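Local coordinates for protein rutinosidase (Aspergillus niger, PDB 6I1A) that hydrolyses glycosidic bonds as a rutinosidase of glycosyl hydrolase family 5, a secreted and glycosylated fungal enzyme, and may also act on beta-1,3-glucans, at residues Q173-N176 with F177-S181; S277-L280 with P281-L285. All coordinates share one frame; numbering follows the deposited sequence.

Interaction 1 (Q173-N176 with F177-S181); sequences QVIN and FIQTS
T180 bonds twice to the carbonyl oxygen of N176. T180 OG1 donates to N176 O at 2.7 Å, while T180 N donates to the same oxygen at 3.0 Å. The two donors arrive from opposite faces of the carbonyl plane, the hydroxyl tilted 33° out of it. With chi1 at 60°, OG1 sits between the backbone N and carbonyl carbon of T180, which turns it back along the helix; the methyl CG2 then lies 3.8 Å from N176 OD1. T180 is also where the chain leaves helical phi/psi, so this oxygen is gripped just where regular i to i+4 bonding ends. Before it, F177 N, I178 N and Q179 N bond to Q173 O, V174 O and I175 O, the last at 2.9 Å.

Among the buried residues, V174 CG1 touches I178 CD1 at 4.2 Å. I175 and the less buried Q179 run side by side, CG2 of I175 being 4.2 Å from CG of Q179. Beyond T180, S181 OG donates to I178 O at 2.7 Å.

Further out, Q179 OE1 accepts from N234 ND2, and the F177 ring meets W100 edge-to-face. V174 and I178 pack on I134 of strand 131-136, I175 on L189 of strand 187-190, and I175 and Q179 reach V233 of helix 213-233, fastening the end of helix 161-179, an outer helix of the TIM barrel, to strands and adjacent helix.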
loop_
_atom_site.group_PDB
_atom_site.type_symbol
_atom_site.label_atom_id
_atom_site.label_comp_id
_atom_site.label_asym_id
_atom_site.label_seq_id
_atom_site.Cartn_x
_atom_site.Cartn_y
_atom_site.Cartn_z
ATOM N N GLN A 173 -25.935 -3.463 25.984
ATOM C CA GLN A 173 -27.194 -3.937 25.349
ATOM C C GLN A 173 -26.906 -5.124 24.453
ATOM O O GLN A 173 -27.718 -6.080 24.442
ATOM C CB GLN A 173 -27.887 -2.812 24.587
ATOM C CG GLN A 173 -28.384 -1.706 25.476
ATOM C CD GLN A 173 -29.424 -2.216 26.443
ATOM O OE1 GLN A 173 -30.370 -2.924 26.069
ATOM N NE2 GLN A 173 -29.263 -1.777 27.682
ATOM N N VAL A 174 -25.807 -5.109 23.723
ATOM C CA VAL A 174 -25.477 -6.251 22.825
ATOM C C VAL A 174 -25.178 -7.484 23.679
ATOM O O VAL A 174 -25.658 -8.591 23.374
ATOM C CB VAL A 174 -24.325 -5.924 21.867
ATOM C CG1 VAL A 174 -23.996 -7.147 21.022
ATOM C CG2 VAL A 174 -24.705 -4.728 21.002
ATOM N N ILE A 175 -24.387 -7.326 24.756
ATOM C CA ILE A 175 -24.089 -8.467 25.673
ATOM C C ILE A 175 -25.395 -9.020 26.215
ATOM O O ILE A 175 -25.566 -10.270 26.207
ATOM C CB ILE A 175 -23.168 -8.034 26.823
ATOM C CG1 ILE A 175 -21.768 -7.649 26.324
ATOM C CG2 ILE A 175 -23.095 -9.139 27.882
ATOM C CD1 ILE A 175 -20.932 -6.880 27.318
ATOM N N ASN A 176 -26.272 -8.156 26.645
ATOM C CA ASN A 176 -27.587 -8.617 27.200
ATOM C C ASN A 176 -28.387 -9.359 26.126
ATOM O O ASN A 176 -28.995 -10.399 26.397
ATOM C CB ASN A 176 -28.421 -7.459 27.751
ATOM C CG ASN A 176 -29.731 -7.905 28.351
ATOM O OD1 ASN A 176 -29.696 -8.590 29.396
ATOM N ND2 ASN A 176 -30.835 -7.561 27.713
ATOM N N PHE A 177 -28.377 -8.866 24.878
ATOM C CA PHE A 177 -29.078 -9.560 23.772
ATOM C C PHE A 177 -28.513 -10.986 23.640
ATOM O O PHE A 177 -29.291 -11.949 23.481
ATOM C CB PHE A 177 -28.859 -8.742 22.503
ATOM C CG PHE A 177 -29.521 -9.326 21.274
ATOM C CD1 PHE A 177 -28.914 -10.355 20.568
ATOM C CD2 PHE A 177 -30.707 -8.809 20.811
ATOM C CE1 PHE A 177 -29.523 -10.897 19.439
ATOM C CE2 PHE A 177 -31.332 -9.345 19.679
ATOM C CZ PHE A 177 -30.743 -10.370 19.007
ATOM N N ILE A 178 -27.199 -11.119 23.640
ATOM C CA ILE A 178 -26.533 -12.431 23.445
ATOM C C ILE A 178 -26.902 -13.370 24.615
ATOM O O ILE A 178 -27.285 -14.537 24.420
ATOM C CB ILE A 178 -25.027 -12.280 23.267
ATOM C CG1 ILE A 178 -24.701 -11.563 21.940
ATOM C CG2 ILE A 178 -24.378 -13.638 23.335
ATOM C CD1 ILE A 178 -23.272 -11.197 21.781
ATOM N N GLN A 179 -26.808 -12.831 25.833
ATOM C CA GLN A 179 -27.033 -13.678 27.046
ATOM C C GLN A 179 -28.488 -14.101 27.155
ATOM O O GLN A 179 -28.742 -15.195 27.736
ATOM C CB GLN A 179 -26.708 -12.844 28.278
ATOM C CG GLN A 179 -25.230 -12.650 28.493
ATOM C CD GLN A 179 -24.528 -13.959 28.776
ATOM O OE1 GLN A 179 -24.058 -14.630 27.889
ATOM N NE2 GLN A 179 -24.405 -14.327 30.058
ATOM N N THR A 180 -29.432 -13.339 26.668
ATOM C CA THR A 180 -30.888 -13.657 26.739
ATOM C C THR A 180 -31.411 -14.261 25.431
ATOM O O THR A 180 -32.637 -14.428 25.260
ATOM C CB THR A 180 -31.686 -12.429 27.118
ATOM O OG1 THR A 180 -31.540 -11.367 26.187
ATOM C CG2 THR A 180 -31.304 -11.908 28.493
ATOM N N SER A 181 -30.499 -14.601 24.519
ATOM C CA SER A 181 -30.850 -15.073 23.161
ATOM C C SER A 181 -31.439 -16.477 23.138
ATOM O O SER A 181 -31.942 -16.838 22.056
ATOM C CB SER A 181 -29.646 -15.042 22.279
ATOM O OG SER A 181 -28.728 -15.974 22.650
#

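Interaction 2 (S277-L280 with P281-L285). With EDO (1,2-ethanediol), chain S.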
loop_
_atom_site.group_PDB
_atom_site.type_symbol
_atom_site.label_atom_id
_atom_site.label_comp_id
_atom_site.label_asym_id
_atom_site.label_seq_id
_atom_site.Cartn_x
_atom_site.Cartn_y
_atom_site.Cartn_z
ATOM N N SER A 277 -10.029 -7.466 -13.112
ATOM C CA SER A 277 -10.594 -8.804 -12.910
ATOM C C SER A 277 -9.558 -9.896 -13.189
ATOM O O SER A 277 -9.541 -10.922 -12.514
ATOM C CB SER A 277 -11.839 -9.040 -13.661
ATOM O OG SER A 277 -12.871 -8.127 -13.296
ATOM N N GLU A 278 -8.706 -9.681 -14.204
ATOM C CA GLU A 278 -7.721 -10.702 -14.591
ATOM C C GLU A 278 -6.721 -10.932 -13.473
ATOM O O GLU A 278 -6.376 -12.097 -13.219
ATOM C CB GLU A 278 -6.997 -10.274 -15.872
ATOM C CG GLU A 278 -6.005 -11.320 -16.369
ATOM C CD GLU A 278 -6.675 -12.648 -16.714
ATOM O OE1 GLU A 278 -7.733 -12.581 -17.325
ATOM O OE2 GLU A 278 -6.212 -13.735 -16.246
ATOM N N ASN A 279 -6.220 -9.872 -12.829
ATOM C CA ASN A 279 -5.129 -10.008 -11.846
ATOM C C ASN A 279 -5.650 -10.065 -10.406
ATOM O O ASN A 279 -4.814 -10.170 -9.475
ATOM C CB ASN A 279 -4.073 -8.908 -12.019
ATOM C CG ASN A 279 -4.509 -7.541 -11.616
ATOM O OD1 ASN A 279 -5.444 -7.382 -10.814
ATOM N ND2 ASN A 279 -3.847 -6.520 -12.138
ATOM N N LEU A 280 -6.978 -10.042 -10.230
ATOM C CA LEU A 280 -7.521 -9.930 -8.849
ATOM C C LEU A 280 -6.963 -11.023 -7.969
ATOM O O LEU A 280 -6.675 -10.772 -6.791
ATOM C CB LEU A 280 -9.036 -9.979 -8.893
ATOM C CG LEU A 280 -9.670 -9.502 -7.579
ATOM C CD1 LEU A 280 -9.635 -7.998 -7.487
ATOM C CD2 LEU A 280 -11.077 -10.016 -7.425
ATOM N N PRO A 281 -6.842 -12.312 -8.371
ATOM C CA PRO A 281 -6.330 -13.317 -7.442
ATOM C C PRO A 281 -4.932 -13.020 -6.893
ATOM O O PRO A 281 -4.599 -13.499 -5.798
ATOM C CB PRO A 281 -6.393 -14.643 -8.242
ATOM C CG PRO A 281 -7.459 -14.340 -9.289
ATOM C CD PRO A 281 -7.275 -12.891 -9.664
ATOM N N GLU A 282 -4.113 -12.291 -7.657
ATOM C CA GLU A 282 -2.787 -11.842 -7.201
ATOM C C GLU A 282 -2.921 -10.868 -6.042
ATOM O O GLU A 282 -2.161 -10.987 -5.043
ATOM C CB GLU A 282 -1.995 -11.211 -8.344
ATOM C CG GLU A 282 -1.685 -12.185 -9.450
ATOM C CD GLU A 282 -1.234 -11.506 -10.739
ATOM O OE1 GLU A 282 -0.742 -10.402 -10.696
ATOM O OE2 GLU A 282 -1.535 -12.071 -11.805
ATOM N N TYR A 283 -3.855 -9.971 -6.148
ATOM C CA TYR A 283 -4.098 -8.952 -5.077
ATOM C C TYR A 283 -4.689 -9.639 -3.848
ATOM O O TYR A 283 -4.350 -9.310 -2.675
ATOM C CB TYR A 283 -4.991 -7.823 -5.567
ATOM C CG TYR A 283 -4.262 -6.797 -6.397
ATOM C CD1 TYR A 283 -4.079 -6.950 -7.755
ATOM C CD2 TYR A 283 -3.707 -5.691 -5.797
ATOM C CE1 TYR A 283 -3.338 -6.055 -8.498
ATOM C CE2 TYR A 283 -3.000 -4.748 -6.541
ATOM C CZ TYR A 283 -2.846 -4.916 -7.901
ATOM O OH TYR A 283 -2.083 -4.033 -8.660
ATOM N N ILE A 284 -5.592 -10.597 -4.056
ATOM C CA ILE A 284 -6.169 -11.380 -2.941
ATOM C C ILE A 284 -5.043 -12.132 -2.222
ATOM O O ILE A 284 -4.954 -12.129 -0.965
ATOM C CB ILE A 284 -7.261 -12.324 -3.492
ATOM C CG1 ILE A 284 -8.513 -11.523 -3.860
ATOM C CG2 ILE A 284 -7.630 -13.453 -2.537
ATOM C CD1 ILE A 284 -9.533 -12.287 -4.690
ATOM N N LEU A 285 -4.207 -12.847 -2.991
ATOM C CA LEU A 285 -3.126 -13.609 -2.364
ATOM C C LEU A 285 -2.149 -12.660 -1.641
ATOM O O LEU A 285 -1.688 -13.014 -0.540
ATOM C CB LEU A 285 -2.402 -14.461 -3.419
ATOM C CG LEU A 285 -1.263 -15.346 -2.898
ATOM C CD1 LEU A 285 -1.790 -16.324 -1.867
ATOM C CD2 LEU A 285 -0.608 -16.088 -4.051
HETATM C C1 EDO S . -0.675 -7.680 -6.706
HETATM O O1 EDO S . 0.322 -7.830 -5.705
HETATM C C2 EDO S . -0.104 -7.617 -8.056
HETATM O O2 EDO S . 0.258 -8.836 -8.577
HETATM O O HOH W 1 -4.278 -13.840 -11.870
#
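N279 and Y283 meet by an amide-to-ring contact: N279 OD1 lies 3.4 Å from Y283 CD1, with amide and ring planes 46° apart. S276 N donates to OD1 and ND2 donates to D274 O, so both amide ends are held by the preceding loop.

Backbone hydrogen bonds start the helix. E282 N reaches N279 O at 2.9 Å, but from 43° above the carbonyl plane; Y283 N adds a weak bond to the same oxygen. The straighter I284 N to L280 O bond, 167° at the hydrogen, marks regular helical bonding. P281, which has no N-H, stands in the first turn, where a helix has no i-4 carbonyl of its own to bond.

The apolar contact is between L280 CD2 and I284 CD1, at 3.9 Å. Both residues also pack on Y269 of strand 261-269, setting helix 280-290 against the TIM barrel as one of its outer helices.

Polar bridging involves E282. A water donates to E278 O and to E282 OE2, while OE1 accepts from ethanediol O2 at 2.8 Å. Ethanediol C1 sits over the centre of one Y283 ring face, 3.4 Å above it, and the molecule also bonds to Q249 of the second subunit. E282 and Y283 therefore offer a carboxylate and a ring face to a probable crystallisation additive, at the interface between the two subunits.

Interaction 1 ends a helix and interaction 2 begins one, in series along the chain. Their centres lie 40 Å apart, on opposite sides of the chain's centre, and their nearest atoms are about 29 Å apart. Both belong to the TIM-barrel fold of this glycosyl hydrolase, and both helices pack against its strands. N176 O in 173-181 accepts from two donors, whereas N279 O in 277-285 has one firm and one weak donor. Neither is a glycan contact: the F177 side chain is about 13 Å, and that of Y283 about 12 Å, from a bound N-acetylglucosamine. The ethanediol of interaction 2 probably comes from the crystallisation liquor and is no evidence of a substrate site.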